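Local coordinates for protein family 88 glycosyl hydrolase (Bacteroides thetaiotaomicron, PDB 5NOA) that probably acts on complex glycans of the gum arabic type as a polysaccharide lyase removing rhamnose caps of arabinogalactan proteins, though its family is generally assigned hydrolase activity, at residues S54-A60 with F114-C120; P287-A293 with A320-L324. One frame throughout, in Å; residues are numbered along the deposited sequence.

Contact 1: S54-A60 with F114-C120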
loop_
_atom_site.group_PDB
_atom_site.type_symbol
_atom_site.label_atom_id
_atom_site.label_comp_id
_atom_site.label_asym_id
_atom_site.label_seq_id
_atom_site.Cartn_x
_atom_site.Cartn_y
_atom_site.Cartn_z
ATOM N N SER A 54 -4.045 -10.154 12.595
ATOM C CA SER A 54 -4.460 -8.871 12.006
ATOM C C SER A 54 -3.298 -7.988 11.559
ATOM O O SER A 54 -3.542 -6.926 10.995
ATOM C CB SER A 54 -5.298 -8.098 13.053
ATOM O OG SER A 54 -4.420 -7.562 14.063
ATOM N N PHE A 55 -2.064 -8.417 11.798
ATOM C CA PHE A 55 -0.846 -7.654 11.534
ATOM C C PHE A 55 -0.682 -7.325 10.050
ATOM O O PHE A 55 -1.351 -7.914 9.173
ATOM C CB PHE A 55 0.341 -8.473 12.073
ATOM C CG PHE A 55 1.635 -7.731 12.315
ATOM C CD1 PHE A 55 1.701 -6.596 13.107
ATOM C CD2 PHE A 55 2.829 -8.271 11.845
ATOM C CE1 PHE A 55 2.920 -5.982 13.381
ATOM C CE2 PHE A 55 4.032 -7.662 12.102
ATOM C CZ PHE A 55 4.073 -6.515 12.859
ATOM N N TRP A 56 0.234 -6.402 9.769
ATOM C CA TRP A 56 0.257 -5.691 8.486
ATOM C C TRP A 56 0.331 -6.566 7.266
ATOM O O TRP A 56 -0.209 -6.185 6.236
ATOM C CB TRP A 56 1.395 -4.675 8.435
ATOM C CG TRP A 56 2.746 -5.298 8.317
ATOM C CD1 TRP A 56 3.549 -5.712 9.341
ATOM C CD2 TRP A 56 3.447 -5.611 7.100
ATOM N NE1 TRP A 56 4.702 -6.271 8.839
ATOM C CE2 TRP A 56 4.656 -6.206 7.464
ATOM C CE3 TRP A 56 3.145 -5.449 5.734
ATOM C CZ2 TRP A 56 5.575 -6.653 6.525
ATOM C CZ3 TRP A 56 4.068 -5.905 4.801
ATOM C CH2 TRP A 56 5.260 -6.515 5.211
ATOM N N ASP A 57 1.093 -7.646 7.326
ATOM C CA ASP A 57 1.313 -8.409 6.092
ATOM C C ASP A 57 -0.000 -9.081 5.654
ATOM O O ASP A 57 -0.359 -9.039 4.475
ATOM C CB ASP A 57 2.484 -9.367 6.260
ATOM C CG ASP A 57 2.337 -10.373 7.433
ATOM O OD1 ASP A 57 1.793 -10.039 8.534
ATOM O OD2 ASP A 57 2.803 -11.517 7.260
ATOM N N ASN A 58 -0.718 -9.668 6.604
ATOM C CA ASN A 58 -2.034 -10.229 6.292
ATOM C C ASN A 58 -2.998 -9.120 5.953
ATOM O O ASN A 58 -3.792 -9.224 4.997
ATOM C CB ASN A 58 -2.566 -11.042 7.463
ATOM C CG ASN A 58 -1.803 -12.305 7.695
ATOM O OD1 ASN A 58 -1.195 -12.860 6.784
ATOM N ND2 ASN A 58 -1.843 -12.774 8.926
ATOM N N ALA A 59 -2.941 -8.026 6.697
ATOM C CA ALA A 59 -3.855 -6.915 6.467
ATOM C C ALA A 59 -3.671 -6.278 5.093
ATOM O O ALA A 59 -4.634 -5.814 4.479
ATOM C CB ALA A 59 -3.731 -5.891 7.565
ATOM N N ALA A 60 -2.432 -6.244 4.609
ATOM C CA ALA A 60 -2.150 -5.689 3.299
ATOM C C ALA A 60 -2.779 -6.538 2.216
ATOM O O ALA A 60 -3.346 -6.014 1.257
ATOM C CB ALA A 60 -0.644 -5.511 3.093
ATOM N N PHE A 114 0.981 1.173 16.957
ATOM C CA PHE A 114 1.876 0.941 15.844
ATOM C C PHE A 114 1.045 0.722 14.595
ATOM O O PHE A 114 0.196 -0.170 14.559
ATOM C CB PHE A 114 2.717 -0.296 16.159
ATOM C CG PHE A 114 3.741 -0.654 15.110
ATOM C CD1 PHE A 114 4.445 0.314 14.371
ATOM C CD2 PHE A 114 4.036 -1.987 14.886
ATOM C CE1 PHE A 114 5.390 -0.057 13.445
ATOM C CE2 PHE A 114 4.969 -2.349 13.946
ATOM C CZ PHE A 114 5.624 -1.383 13.218
ATOM N N GLY A 115 1.285 1.518 13.548
ATOM C CA GLY A 115 0.492 1.451 12.352
ATOM C C GLY A 115 0.424 0.111 11.689
ATOM O O GLY A 115 -0.590 -0.183 11.014
ATOM N N ASP A 116 1.438 -0.739 11.864
ATOM C CA ASP A 116 1.321 -2.099 11.342
ATOM C C ASP A 116 0.165 -2.907 11.951
ATOM O O ASP A 116 -0.278 -3.884 11.344
ATOM C CB ASP A 116 2.639 -2.853 11.511
ATOM C CG ASP A 116 3.694 -2.500 10.468
ATOM O OD1 ASP A 116 3.391 -1.763 9.524
ATOM O OD2 ASP A 116 4.812 -3.053 10.608
ATOM N N TYR A 117 -0.327 -2.482 13.119
ATOM C CA TYR A 117 -1.496 -3.059 13.764
ATOM C C TYR A 117 -2.748 -2.244 13.567
ATOM O O TYR A 117 -3.777 -2.496 14.238
ATOM C CB TYR A 117 -1.232 -3.376 15.244
ATOM C CG TYR A 117 -0.849 -4.796 15.515
ATOM C CD1 TYR A 117 -1.648 -5.850 15.077
ATOM C CD2 TYR A 117 0.288 -5.063 16.255
ATOM C CE1 TYR A 117 -1.305 -7.166 15.379
ATOM C CE2 TYR A 117 0.629 -6.364 16.559
ATOM C CZ TYR A 117 -0.172 -7.405 16.124
ATOM O OH TYR A 117 0.203 -8.697 16.392
ATOM N N GLN A 118 -2.710 -1.289 12.640
ATOM C CA GLN A 118 -3.858 -0.458 12.333
ATOM C C GLN A 118 -4.353 -0.574 10.903
ATOM O O GLN A 118 -5.475 -0.186 10.611
ATOM C CB GLN A 118 -3.522 0.990 12.672
ATOM C CG GLN A 118 -3.164 1.208 14.136
ATOM C CD GLN A 118 -2.729 2.610 14.433
ATOM O OE1 GLN A 118 -2.284 3.329 13.543
ATOM N NE2 GLN A 118 -2.808 3.015 15.713
ATOM N N ILE A 119 -3.525 -1.117 10.003
ATOM C CA ILE A 119 -3.993 -1.299 8.642
ATOM C C ILE A 119 -5.198 -2.211 8.581
ATOM O O ILE A 119 -6.057 -2.043 7.700
ATOM C CB ILE A 119 -2.861 -1.734 7.691
ATOM C CG1 ILE A 119 -3.419 -2.225 6.328
ATOM C CG2 ILE A 119 -1.948 -2.776 8.306
ATOM C CD1 ILE A 119 -2.368 -2.440 5.243
ATOM N N CYS A 120 -5.326 -3.165 9.502
ATOM C CA CYS A 120 -6.545 -3.983 9.546
ATOM C C CYS A 120 -7.826 -3.132 9.597
ATOM O O CYS A 120 -8.850 -3.547 9.082
ATOM C CB CYS A 120 -6.471 -4.957 10.721
ATOM S SG CYS A 120 -6.355 -4.217 12.350
HETATM O O HOH W 1 -3.125 -4.298 11.080
HETATM O O HOH W 2 -6.647 -4.447 6.051
#
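The backbones run close together at F55–Y117, W56–D116 and A59–C120, the tightest approach being 4.7 Å between the CA atoms of W56 and D116. Although W56 N lies 3.0 Å from D116 O, the angle is too poor for a hydrogen bond. A water bridges the backbones instead, donating to S54 O and D116 O and accepting from C120 N. With CG anti to the backbone N (chi1 -161°), the N-cap residue F55 packs its ring edge-to-face on Y117: F55 CD1 sits over the centre of that ring, 3.6 Å from Y117 CE2, with the planes inclined at 52°. S54 OG meets the same ring at its edge, 3.4 Å from Y117 CE1, while the Y117 hydroxyl is held by E107 O. The D116 carboxylate lies alongside the W56 indole, OD2 coming 3.2 Å from W56 CD1. On the helix side, I119 CG2 packs 3.7 Å from A59 CB, and I119 CD1 reaches A60. The contact thus seats the start of helix 56-72 against the loop leading into helix 120-130; W84 of helix 75-87 touches A59 and C120, and Y163 and M164 of helix 160-176 pack on I119.

Contact 2: P287-A293 with A320-L324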
loop_
_atom_site.group_PDB
_atom_site.type_symbol
_atom_site.label_atom_id
_atom_site.label_comp_id
_atom_site.label_asym_id
_atom_site.label_seq_id
_atom_site.Cartn_x
_atom_site.Cartn_y
_atom_site.Cartn_z
ATOM N N PRO A 287 14.664 -7.962 -11.068
ATOM C CA PRO A 287 13.281 -7.650 -10.819
ATOM C C PRO A 287 12.866 -7.678 -9.339
ATOM O O PRO A 287 13.349 -8.455 -8.536
ATOM C CB PRO A 287 12.535 -8.782 -11.511
ATOM C CG PRO A 287 13.478 -9.621 -12.162
ATOM C CD PRO A 287 14.836 -9.146 -11.927
ATOM N N GLU A 288 11.888 -6.847 -9.013
ATOM C CA GLU A 288 11.184 -6.976 -7.741
ATOM C C GLU A 288 9.745 -6.575 -7.992
ATOM O O GLU A 288 9.494 -5.615 -8.728
ATOM C CB GLU A 288 11.847 -6.167 -6.642
ATOM C CG GLU A 288 11.407 -6.574 -5.226
ATOM C CD GLU A 288 10.051 -6.074 -4.776
ATOM O OE1 GLU A 288 9.778 -4.879 -4.992
ATOM O OE2 GLU A 288 9.291 -6.875 -4.120
ATOM N N THR A 289 8.810 -7.286 -7.368
ATOM C CA THR A 289 7.399 -7.138 -7.698
ATOM C C THR A 289 6.617 -6.198 -6.828
ATOM O O THR A 289 5.712 -5.523 -7.323
ATOM C CB THR A 289 6.761 -8.510 -7.733
ATOM O OG1 THR A 289 7.368 -9.260 -8.778
ATOM C CG2 THR A 289 5.249 -8.503 -7.920
ATOM N N SER A 290 6.834 -6.222 -5.518
ATOM C CA SER A 290 5.942 -5.473 -4.641
ATOM C C SER A 290 5.996 -3.971 -4.867
ATOM O O SER A 290 4.935 -3.327 -4.993
ATOM C CB SER A 290 6.152 -5.840 -3.168
ATOM O OG SER A 290 7.459 -5.543 -2.714
ATOM N N GLY A 291 7.193 -3.403 -4.925
ATOM C CA GLY A 291 7.299 -1.956 -5.265
ATOM C C GLY A 291 6.677 -1.657 -6.599
ATOM O O GLY A 291 5.803 -0.814 -6.715
ATOM N N THR A 292 7.099 -2.403 -7.609
ATOM C CA THR A 292 6.577 -2.235 -8.929
ATOM C C THR A 292 5.053 -2.280 -8.953
ATOM O O THR A 292 4.404 -1.462 -9.619
ATOM C CB THR A 292 7.132 -3.320 -9.871
ATOM O OG1 THR A 292 8.553 -3.247 -9.871
ATOM C CG2 THR A 292 6.636 -3.217 -11.308
ATOM N N ALA A 293 4.448 -3.236 -8.281
ATOM C CA ALA A 293 2.979 -3.363 -8.269
ATOM C C ALA A 293 2.313 -2.162 -7.614
ATOM O O ALA A 293 1.341 -1.634 -8.103
ATOM C CB ALA A 293 2.562 -4.666 -7.585
ATOM N N ALA A 320 5.362 -1.342 -16.876
ATOM C CA ALA A 320 5.238 -2.007 -15.577
ATOM C C ALA A 320 4.274 -3.183 -15.610
ATOM O O ALA A 320 4.572 -4.256 -15.082
ATOM C CB ALA A 320 4.860 -1.010 -14.515
ATOM N N TRP A 321 3.125 -2.967 -16.243
ATOM C CA TRP A 321 2.151 -4.060 -16.353
ATOM C C TRP A 321 2.687 -5.196 -17.195
ATOM O O TRP A 321 2.415 -6.359 -16.933
ATOM C CB TRP A 321 0.793 -3.573 -16.882
ATOM C CG TRP A 321 -0.152 -4.718 -16.975
ATOM C CD1 TRP A 321 -0.511 -5.374 -18.101
ATOM C CD2 TRP A 321 -0.739 -5.419 -15.884
ATOM N NE1 TRP A 321 -1.328 -6.442 -17.784
ATOM C CE2 TRP A 321 -1.475 -6.489 -16.426
ATOM C CE3 TRP A 321 -0.723 -5.240 -14.482
ATOM C CZ2 TRP A 321 -2.165 -7.382 -15.622
ATOM C CZ3 TRP A 321 -1.411 -6.130 -13.698
ATOM C CH2 TRP A 321 -2.129 -7.180 -14.277
ATOM N N LYS A 322 3.453 -4.865 -18.233
ATOM C CA LYS A 322 4.101 -5.878 -18.997
ATOM C C LYS A 322 4.999 -6.787 -18.111
ATOM O O LYS A 322 4.929 -8.010 -18.171
ATOM C CB LYS A 322 4.852 -5.217 -20.123
ATOM C CG LYS A 322 5.705 -6.164 -20.892
ATOM C CD LYS A 322 6.280 -5.457 -22.108
ATOM C CE LYS A 322 7.325 -6.298 -22.798
ATOM N NZ LYS A 322 6.647 -7.365 -23.543
ATOM N N TYR A 323 5.808 -6.175 -17.260
ATOM C CA TYR A 323 6.593 -6.937 -16.311
ATOM C C TYR A 323 5.696 -7.769 -15.394
ATOM O O TYR A 323 5.954 -8.959 -15.167
ATOM C CB TYR A 323 7.495 -5.987 -15.489
ATOM C CG TYR A 323 7.983 -6.674 -14.229
ATOM C CD1 TYR A 323 9.001 -7.620 -14.261
ATOM C CD2 TYR A 323 7.345 -6.463 -13.021
ATOM C CE1 TYR A 323 9.378 -8.311 -13.136
ATOM C CE2 TYR A 323 7.736 -7.135 -11.880
ATOM C CZ TYR A 323 8.745 -8.080 -11.945
ATOM O OH TYR A 323 9.152 -8.818 -10.846
ATOM N N LEU A 324 4.675 -7.139 -14.813
ATOM C CA LEU A 324 3.850 -7.874 -13.837
ATOM C C LEU A 324 3.175 -9.072 -14.452
ATOM O O LEU A 324 3.095 -10.103 -13.835
ATOM C CB LEU A 324 2.825 -6.939 -13.212
ATOM C CG LEU A 324 3.392 -5.846 -12.307
ATOM C CD1 LEU A 324 2.317 -4.822 -11.974
ATOM C CD2 LEU A 324 3.987 -6.437 -11.044
#
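P287 enters the contact through CB, which touches the hydroxyl end of Y323, 3.4 Å from OH and 3.6 Å from CE1. E288 turns away from helix 310-328 and works as the N-cap of helix 289-304. Its carboxylate takes two backbone N-H groups of the first turn: OE1 receives G291 N through its syn lone pair, and OE2 receives S290 N from above the carboxylate plane. OE2 is also met by S290 OG, and Q339 N adds a further bond from outside. T289 supplies the polar link across the contact: Y323 OH donates to T289 OG1 at 2.8 Å, and that oxygen is in turn bonded to G336 O, so the two hydroxyls form a short relay to a loop carbonyl. The T289 methyl CG2 lies 4.0 Å from L324 CD2. One turn on, T292 OG1 bonds back to E288 O at 2.8 Å, almost in line with the carbonyl (166°), and is also bonded to W274 N. The T292 chi1 of -58° sets OG1 beside the backbone N and leaves CG2 anti to it, which carries this methyl to 3.7 Å from Y323 CD2. A293 closes the row, its CB 4.1 Å from L324 CD2. Replacing Y323 with a leucine would probably leave T289 OG1 without its donor and open a gap between P287 and T292. Helices 289-304 and 310-328, joined by a short connection, form a roughly antiparallel hairpin, their local axes 10.3 Å apart at 142°. F364 and A363 of helix 358-377 pack on L324 and A293, respectively, while Y273 meets the Y323 ring edge-to-face.

Overall arrangement
From the N terminus, the chain first reaches contact 1, where the start of helix 56-72 meets the loop ahead of helix 120-130; the excursion closed there includes helix 75-87. The chain then passes through helices 120-130, 135-149, 160-176, 180-196, 226-242 and 250-266 before contact 2 joins helices 289-304 and 310-328 across a much shorter connection. The two closures follow in series, neither enclosing nor crossing the other. The centres of contact 1 and contact 2 are about 23 Å apart, on opposite sides of the chain's centre. Contact 1 closes a loop early and contact 2 one late in a mainly helical domain, consistent with the six-hairpin fold of family 88 glycoside hydrolases.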